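PDB 3KL2: putative isochorismatase from Streptomyces avermitilis, which is probably a hydrolase of the isochorismatase-like cysteine hydrolase family, although its substrate has not been established. Local coordinates for residues N60-V65 with D117-V122; P74-P79 with I126-K131; D135-T140 with E166-T171. All coordinates share one frame; numbering follows the deposited sequence.

Contact 1 (N60-V65 with D117-V122); sequences NTVAVV and DELAPV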
loop_
_atom_site.group_PDB
_atom_site.type_symbol
_atom_site.label_atom_id
_atom_site.label_comp_id
_atom_site.label_asym_id
_atom_site.label_seq_id
_atom_site.Cartn_x
_atom_site.Cartn_y
_atom_site.Cartn_z
ATOM N N ASN A 60 20.563 -3.505 25.446
ATOM C CA ASN A 60 19.224 -3.091 25.874
ATOM C C ASN A 60 18.153 -3.852 25.065
ATOM O O ASN A 60 17.099 -4.204 25.572
ATOM C CB ASN A 60 19.031 -1.577 25.677
ATOM C CG ASN A 60 19.825 -0.730 26.643
ATOM O OD1 ASN A 60 19.944 -1.040 27.829
ATOM N ND2 ASN A 60 20.341 0.386 26.136
ATOM N N THR A 61 18.436 -4.079 23.797
ATOM C CA THR A 61 17.503 -4.808 22.945
ATOM C C THR A 61 17.375 -6.238 23.454
ATOM O O THR A 61 16.259 -6.762 23.569
ATOM C CB THR A 61 17.944 -4.805 21.470
ATOM O OG1 THR A 61 18.181 -3.458 21.049
ATOM C CG2 THR A 61 16.857 -5.416 20.582
ATOM N N VAL A 62 18.521 -6.836 23.806
ATOM C CA VAL A 62 18.554 -8.214 24.325
ATOM C C VAL A 62 17.655 -8.318 25.536
ATOM O O VAL A 62 16.810 -9.177 25.587
ATOM C CB VAL A 62 19.972 -8.697 24.628
ATOM C CG1 VAL A 62 19.953 -10.076 25.318
ATOM C CG2 VAL A 62 20.768 -8.758 23.342
ATOM N N ALA A 63 17.804 -7.403 26.484
ATOM C CA ALA A 63 16.971 -7.413 27.668
ATOM C C ALA A 63 15.471 -7.231 27.343
ATOM O O ALA A 63 14.608 -7.682 28.108
ATOM C CB ALA A 63 17.435 -6.350 28.642
ATOM N N VAL A 64 15.144 -6.576 26.234
ATOM C CA VAL A 64 13.742 -6.348 25.917
ATOM C C VAL A 64 13.189 -7.585 25.215
ATOM O O VAL A 64 12.022 -7.963 25.401
ATOM C CB VAL A 64 13.508 -5.097 25.039
ATOM C CG1 VAL A 64 12.049 -5.034 24.611
ATOM C CG2 VAL A 64 13.887 -3.806 25.770
ATOM N N VAL A 65 14.036 -8.218 24.412
ATOM C CA VAL A 65 13.654 -9.449 23.754
ATOM C C VAL A 65 13.390 -10.527 24.811
ATOM O O VAL A 65 12.292 -11.109 24.870
ATOM C CB VAL A 65 14.741 -9.886 22.753
ATOM C CG1 VAL A 65 14.601 -11.350 22.416
ATOM C CG2 VAL A 65 14.686 -9.010 21.487
ATOM N N ASP A 117 24.574 -12.678 16.398
ATOM C CA ASP A 117 24.427 -13.909 17.179
ATOM C C ASP A 117 23.628 -13.685 18.462
ATOM O O ASP A 117 22.762 -14.477 18.826
ATOM C CB ASP A 117 25.793 -14.514 17.514
ATOM C CG ASP A 117 26.562 -14.939 16.281
ATOM O OD1 ASP A 117 25.921 -15.338 15.270
ATOM O OD2 ASP A 117 27.819 -14.858 16.321
ATOM N N GLU A 118 23.911 -12.569 19.113
ATOM C CA GLU A 118 23.258 -12.174 20.360
ATOM C C GLU A 118 21.720 -12.126 20.213
ATOM O O GLU A 118 20.990 -12.235 21.188
ATOM C CB GLU A 118 23.782 -10.783 20.759
ATOM C CG GLU A 118 25.221 -10.742 21.355
ATOM C CD GLU A 118 26.330 -11.371 20.447
ATOM O OE1 GLU A 118 26.260 -11.267 19.184
ATOM O OE2 GLU A 118 27.284 -11.972 21.018
ATOM N N LEU A 119 21.240 -11.928 18.987
ATOM C CA LEU A 119 19.822 -11.834 18.708
ATOM C C LEU A 119 19.417 -12.833 17.628
ATOM O O LEU A 119 18.509 -12.581 16.867
ATOM C CB LEU A 119 19.485 -10.384 18.279
ATOM C CG LEU A 119 19.511 -9.413 19.468
ATOM C CD1 LEU A 119 19.745 -7.937 19.068
ATOM C CD2 LEU A 119 18.218 -9.574 20.255
ATOM N N ALA A 120 20.102 -13.966 17.549
ATOM C CA ALA A 120 19.756 -14.966 16.552
ATOM C C ALA A 120 18.302 -15.406 16.787
ATOM O O ALA A 120 17.903 -15.664 17.938
ATOM C CB ALA A 120 20.696 -16.153 16.603
ATOM N N PRO A 121 17.512 -15.485 15.704
ATOM C CA PRO A 121 16.124 -15.963 15.780
ATOM C C PRO A 121 16.038 -17.361 16.386
ATOM O O PRO A 121 16.752 -18.260 15.942
ATOM C CB PRO A 121 15.672 -15.996 14.318
ATOM C CG PRO A 121 16.642 -15.160 13.598
ATOM C CD PRO A 121 17.928 -15.242 14.316
ATOM N N VAL A 122 15.223 -17.532 17.422
ATOM C CA VAL A 122 15.041 -18.854 18.008
ATOM C C VAL A 122 13.603 -19.259 17.879
ATOM O O VAL A 122 12.737 -18.406 17.633
ATOM C CB VAL A 122 15.487 -18.925 19.478
ATOM C CG1 VAL A 122 16.951 -18.569 19.562
ATOM C CG2 VAL A 122 14.643 -18.012 20.399
#
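An apolar contact joins T61, V62 and V65 of helix 57-71 to L119 in the loop that leads into strand 126-127. It packs a loop against a helix of an alpha/beta fold built on a parallel six-stranded sheet, helix 57-71 coming just before strand 75-78 in the chain; T61, V65 and L119 are buried, E118 is exposed. L119 carries the contact and divides its two methyls among the three helix residues. Its CG stands anti to its own carbonyl carbon (chi1 -74°), and CD1 and CD2 beyond it make the contacts with the helix. CD1 meets T61 CG2 at 4.1 Å, with the two side chains crossing at about a right angle. T61 meets the leucine through this methyl, while its OG1 is hydrogen-bonded to M57 O and Y33 OH. L58 and Y33 also touch L119, adding to the burial of the leucine. V62 CG2, anti to the carbonyl carbon, lies 4.1 Å from L119 CD2 and as far from E118 O, a van der Waals approach to the backbone, while the carboxylate of E118 leads away from the helix. One turn on from T61, V65 makes the closest approach of the contact, its CG2 lying 3.8 Å from L119 CD2.

Contact 2 (P74-P79 with I126-K131); sequences PIMHAP and IVIEGK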
loop_
_atom_site.group_PDB
_atom_site.type_symbol
_atom_site.label_atom_id
_atom_site.label_comp_id
_atom_site.label_asym_id
_atom_site.label_seq_id
_atom_site.Cartn_x
_atom_site.Cartn_y
_atom_site.Cartn_z
ATOM N N PRO A 74 5.324 -11.993 20.265
ATOM C CA PRO A 74 6.031 -12.301 19.035
ATOM C C PRO A 74 7.196 -11.341 18.813
ATOM O O PRO A 74 7.043 -10.125 18.949
ATOM C CB PRO A 74 4.971 -12.113 17.968
ATOM C CG PRO A 74 3.683 -12.348 18.677
ATOM C CD PRO A 74 3.872 -11.861 20.059
ATOM N N ILE A 75 8.367 -11.916 18.556
ATOM C CA ILE A 75 9.540 -11.184 18.168
ATOM C C ILE A 75 9.608 -11.330 16.654
ATOM O O ILE A 75 9.587 -12.433 16.167
ATOM C CB ILE A 75 10.785 -11.817 18.799
ATOM C CG1 ILE A 75 10.609 -12.008 20.331
ATOM C CG2 ILE A 75 12.000 -11.022 18.496
ATOM C CD1 ILE A 75 10.196 -10.763 21.146
ATOM N N MET A 76 9.680 -10.226 15.916
ATOM C CA MET A 76 9.759 -10.238 14.449
ATOM C C MET A 76 11.044 -9.550 13.955
ATOM O O MET A 76 11.237 -8.387 14.244
ATOM C CB MET A 76 8.585 -9.464 13.908
ATOM C CG MET A 76 7.238 -10.090 14.244
ATOM S SD MET A 76 5.908 -9.327 13.356
ATOM C CE MET A 76 4.609 -10.243 14.134
ATOM N N HIS A 77 11.903 -10.250 13.201
ATOM C CA HIS A 77 13.170 -9.687 12.720
ATOM C C HIS A 77 13.019 -9.198 11.303
ATOM O O HIS A 77 12.460 -9.885 10.456
ATOM C CB HIS A 77 14.284 -10.758 12.707
ATOM C CG HIS A 77 14.624 -11.338 14.051
ATOM N ND1 HIS A 77 15.503 -10.732 14.925
ATOM C CD2 HIS A 77 14.260 -12.509 14.634
ATOM C CE1 HIS A 77 15.648 -11.497 15.995
ATOM N NE2 HIS A 77 14.905 -12.580 15.845
ATOM N N ALA A 78 13.597 -8.038 11.015
ATOM C CA ALA A 78 13.436 -7.408 9.717
ATOM C C ALA A 78 14.800 -7.063 9.187
ATOM O O ALA A 78 15.233 -5.933 9.280
ATOM C CB ALA A 78 12.544 -6.183 9.814
ATOM N N PRO A 79 15.502 -8.065 8.636
ATOM C CA PRO A 79 16.803 -7.853 8.040
ATOM C C PRO A 79 16.648 -7.357 6.634
ATOM O O PRO A 79 15.639 -7.623 6.003
ATOM C CB PRO A 79 17.426 -9.255 8.061
ATOM C CG PRO A 79 16.288 -10.162 7.825
ATOM C CD PRO A 79 15.086 -9.466 8.534
ATOM N N ILE A 126 9.521 -14.806 14.144
ATOM C CA ILE A 126 9.173 -14.575 12.756
ATOM C C ILE A 126 10.302 -13.784 12.126
ATOM O O ILE A 126 10.820 -12.852 12.729
ATOM C CB ILE A 126 7.805 -13.825 12.677
ATOM C CG1 ILE A 126 6.678 -14.761 13.140
ATOM C CG2 ILE A 126 7.538 -13.257 11.293
ATOM C CD1 ILE A 126 5.393 -14.021 13.609
ATOM N N VAL A 127 10.719 -14.175 10.940
ATOM C CA VAL A 127 11.729 -13.439 10.196
ATOM C C VAL A 127 11.014 -12.871 8.969
ATOM O O VAL A 127 10.656 -13.604 8.056
ATOM C CB VAL A 127 12.977 -14.319 9.840
ATOM C CG1 VAL A 127 13.979 -13.586 8.933
ATOM C CG2 VAL A 127 13.717 -14.778 11.126
ATOM N N ILE A 128 10.772 -11.558 9.003
ATOM C CA ILE A 128 10.101 -10.797 7.934
ATOM C C ILE A 128 10.915 -10.846 6.666
ATOM O O ILE A 128 12.122 -10.671 6.718
ATOM C CB ILE A 128 9.942 -9.303 8.408
ATOM C CG1 ILE A 128 9.006 -9.246 9.625
ATOM C CG2 ILE A 128 9.485 -8.389 7.302
ATOM C CD1 ILE A 128 7.682 -10.139 9.572
ATOM N N GLU A 129 10.273 -11.059 5.533
ATOM C CA GLU A 129 10.962 -11.207 4.267
ATOM C C GLU A 129 10.618 -10.131 3.267
ATOM O O GLU A 129 9.514 -9.593 3.261
ATOM C CB GLU A 129 10.558 -12.518 3.600
ATOM C CG GLU A 129 10.799 -13.805 4.421
ATOM C CD GLU A 129 10.037 -15.028 3.835
ATOM O OE1 GLU A 129 10.094 -16.098 4.469
ATOM O OE2 GLU A 129 9.383 -14.936 2.748
ATOM N N GLY A 130 11.534 -9.887 2.358
ATOM C CA GLY A 130 11.313 -8.968 1.295
ATOM C C GLY A 130 12.139 -7.675 1.393
ATOM O O GLY A 130 12.346 -7.043 0.353
ATOM N N LYS A 131 12.587 -7.288 2.603
ATOM C CA LYS A 131 13.106 -5.930 2.802
ATOM C C LYS A 131 14.210 -5.568 1.821
ATOM O O LYS A 131 15.237 -6.213 1.790
ATOM C CB LYS A 131 13.639 -5.649 4.212
ATOM C CG LYS A 131 13.827 -4.107 4.509
ATOM C CD LYS A 131 13.931 -3.866 6.025
ATOM C CE LYS A 131 13.798 -2.380 6.496
ATOM N NZ LYS A 131 14.647 -1.406 5.727
HETATM O O HOH W 1 13.177 -8.521 5.312
#
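M76 and H77 of strand 75-78 pair in parallel with I126 and V127 of strand 126-127, the outermost strand on this side of the chain's sheet. Three backbone bonds join the two segments, the last of them from I128, just past the strand. I126 N donates to I75 O at 3.1 Å, H77 N returns a bond of 2.9 Å to I126 O (N-H...O 165°), and I128 N reaches H77 O at 2.8 Å in a more bent bond (N-H...O 142°). On one face M76 and I126 run alongside each other with their ends on the same side. The methionine CE, anti to CB (chi3 -176°), rests 3.9 Å from I126 CD1, with L146 of helix 142-149 also touching M76. I128 packs its CB on A78 CB at 4.3 Å and brings its CD1 near M76 SD. On the face of H77 and V127, V127 CG2 meets the imidazole obliquely, while H77 NE2 is hydrogen-bonded to D125 OD2. Past the paired residues the strands part, and a water bridges the gap: it donates to P79 O at 2.7 Å and to I128 O, and accepts from K131 N. K131 CB approaches P79 O to 3.3 Å, whereas its NZ leads away to G133 O, L134 O and a salt bridge with E32. E129 forms salt bridges with K108 and R132 of the second subunit. Parallel strands with helices packed on the sheet, as helix 142-149 is here against M76, I126 and I128, are characteristic of the alpha/beta fold of isochorismatase-like hydrolases.

Contact 3 (D135-T140 with E166-T171); sequences DTFAST and ESTMRT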
loop_
_atom_site.group_PDB
_atom_site.type_symbol
_atom_site.label_atom_id
_atom_site.label_comp_id
_atom_site.label_asym_id
_atom_site.label_seq_id
_atom_site.Cartn_x
_atom_site.Cartn_y
_atom_site.Cartn_z
ATOM N N ASP A 135 11.785 1.677 4.599
ATOM C CA ASP A 135 10.545 1.454 5.335
ATOM C C ASP A 135 10.271 -0.050 5.398
ATOM O O ASP A 135 10.205 -0.690 4.392
ATOM C CB ASP A 135 9.419 2.186 4.605
ATOM C CG ASP A 135 8.096 2.061 5.315
ATOM O OD1 ASP A 135 8.011 1.351 6.356
ATOM O OD2 ASP A 135 7.121 2.664 4.809
ATOM N N THR A 136 10.139 -0.628 6.574
ATOM C CA THR A 136 9.871 -2.049 6.671
ATOM C C THR A 136 8.479 -2.396 6.027
ATOM O O THR A 136 8.291 -3.474 5.438
ATOM C CB THR A 136 9.961 -2.528 8.189
ATOM O OG1 THR A 136 11.189 -2.071 8.768
ATOM C CG2 THR A 136 9.935 -4.050 8.321
ATOM N N PHE A 137 7.492 -1.500 6.102
ATOM C CA PHE A 137 6.194 -1.773 5.470
ATOM C C PHE A 137 6.209 -1.737 3.949
ATOM O O PHE A 137 5.303 -2.269 3.342
ATOM C CB PHE A 137 5.138 -0.807 5.994
ATOM C CG PHE A 137 4.738 -1.052 7.448
ATOM C CD1 PHE A 137 3.731 -1.944 7.751
ATOM C CD2 PHE A 137 5.385 -0.407 8.482
ATOM C CE1 PHE A 137 3.334 -2.182 9.082
ATOM C CE2 PHE A 137 4.998 -0.619 9.839
ATOM C CZ PHE A 137 3.975 -1.516 10.133
ATOM N N ALA A 138 7.220 -1.155 3.307
ATOM C CA ALA A 138 7.136 -0.920 1.819
ATOM C C ALA A 138 7.558 -2.095 0.915
ATOM O O ALA A 138 7.229 -2.103 -0.247
ATOM C CB ALA A 138 7.930 0.353 1.402
ATOM N N SER A 139 8.373 -3.017 1.376
ATOM C CA SER A 139 8.783 -4.119 0.487
ATOM C C SER A 139 8.766 -5.513 1.163
ATOM O O SER A 139 9.422 -6.417 0.677
ATOM C CB SER A 139 10.173 -3.826 -0.091
ATOM O OG SER A 139 11.111 -3.598 0.956
ATOM N N THR A 140 8.038 -5.672 2.274
ATOM C CA THR A 140 7.964 -6.910 2.982
ATOM C C THR A 140 6.535 -7.374 3.289
ATOM O O THR A 140 5.567 -6.697 2.972
ATOM C CB THR A 140 8.681 -6.781 4.316
ATOM O OG1 THR A 140 7.824 -6.135 5.265
ATOM C CG2 THR A 140 9.973 -6.057 4.147
ATOM N N GLU A 166 12.823 5.394 11.533
ATOM C CA GLU A 166 11.858 6.454 11.393
ATOM C C GLU A 166 10.845 6.176 10.270
ATOM O O GLU A 166 9.672 6.506 10.413
ATOM C CB GLU A 166 12.544 7.778 11.206
ATOM C CG GLU A 166 11.707 8.922 11.713
ATOM C CD GLU A 166 12.367 10.271 11.540
ATOM O OE1 GLU A 166 13.455 10.444 12.080
ATOM O OE2 GLU A 166 11.783 11.152 10.880
ATOM N N SER A 167 11.287 5.576 9.163
ATOM C CA SER A 167 10.367 5.323 8.052
ATOM C C SER A 167 9.276 4.314 8.424
ATOM O O SER A 167 8.105 4.503 8.090
ATOM C CB SER A 167 11.092 4.827 6.848
ATOM O OG SER A 167 11.800 5.871 6.288
ATOM N N THR A 168 9.687 3.262 9.125
ATOM C CA THR A 168 8.790 2.277 9.620
ATOM C C THR A 168 7.801 2.819 10.657
ATOM O O THR A 168 6.674 2.403 10.698
ATOM C CB THR A 168 9.606 1.163 10.234
ATOM O OG1 THR A 168 10.474 0.615 9.227
ATOM C CG2 THR A 168 8.675 0.050 10.860
ATOM N N MET A 169 8.256 3.663 11.561
ATOM C CA MET A 169 7.401 4.395 12.506
ATOM C C MET A 169 6.353 5.249 11.771
ATOM O O MET A 169 5.168 5.237 12.083
ATOM C CB MET A 169 8.295 5.317 13.313
ATOM C CG MET A 169 7.598 6.123 14.474
ATOM S SD MET A 169 8.754 7.316 15.173
ATOM C CE MET A 169 9.191 8.301 13.757
ATOM N N ARG A 170 6.786 5.994 10.761
ATOM C CA ARG A 170 5.847 6.862 10.066
ATOM C C ARG A 170 4.713 6.048 9.428
ATOM O O ARG A 170 3.511 6.307 9.660
ATOM C CB ARG A 170 6.574 7.753 9.080
ATOM C CG ARG A 170 7.412 8.804 9.761
ATOM C CD ARG A 170 8.381 9.508 8.792
ATOM N NE ARG A 170 9.114 10.577 9.485
ATOM C CZ ARG A 170 8.799 11.869 9.447
ATOM N NH1 ARG A 170 7.784 12.322 8.694
ATOM N NH2 ARG A 170 9.541 12.729 10.142
ATOM N N THR A 171 5.096 5.023 8.688
ATOM C CA THR A 171 4.139 4.192 7.997
ATOM C C THR A 171 3.304 3.401 9.026
ATOM O O THR A 171 2.095 3.277 8.884
ATOM C CB THR A 171 4.846 3.311 6.903
ATOM O OG1 THR A 171 5.529 4.177 5.998
ATOM C CG2 THR A 171 3.867 2.414 6.062
#
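T168 OG1 is gripped twice by T136: the backbone N of T136 donates to it at 2.9 Å in a nearly straight bond (168°), and T136 OG1 donates at 2.8 Å. T168 OG1 is also hydrogen-bonded to C164 O one turn back in its own helix, so the buried hydroxyl has three polar partners. D135 binds with both carboxylate oxygens. Its CG lies anti to the backbone N (chi1 -178°), and OD1 caps the short helix 136-139 by accepting from F137 N at 2.9 Å, with the donor well above the carboxylate plane (61°). The other oxygen, OD2, accepts from T171 OG1; the modelled separation of 2.5 Å is very short and its exact value doubtful. T171 also turns CG2 to F137 CB, 3.5 Å away. The phenyl ring brings its CE2 edge to 3.6 Å from T168 O, near the ring plane. D135 N is held by E174 of the third subunit. Helix 136-139 is thus fastened to helix 164-174, and F137, packed against T168 and T171, also touches L142 and L146 of helix 142-149 and I154 of strand 153-159.

In the fold
All three contacts are buried, but their chemistry differs with place. Contact 1 is essentially apolar and touches no other subunit; contact 2 combines backbone pairing in the sheet with apolar side chains and a bridging water; contact 3 relies on side-chain hydroxyls and a carboxylate between helices. Contacts 1 and 2 share the course of the chain, helix 57-71 preceding strand 75-78 and the loop of L119 preceding strand 126-127, and meet where L119 O lies 3.2 Å from H77 CE1. Contacts 2 and 3 meet through K131 and T140; both touch the second subunit, and contact 3 more extensively the third. Contacts 1 and 3 lie on opposite sides of the chain's centre, their centres about 21 Å apart.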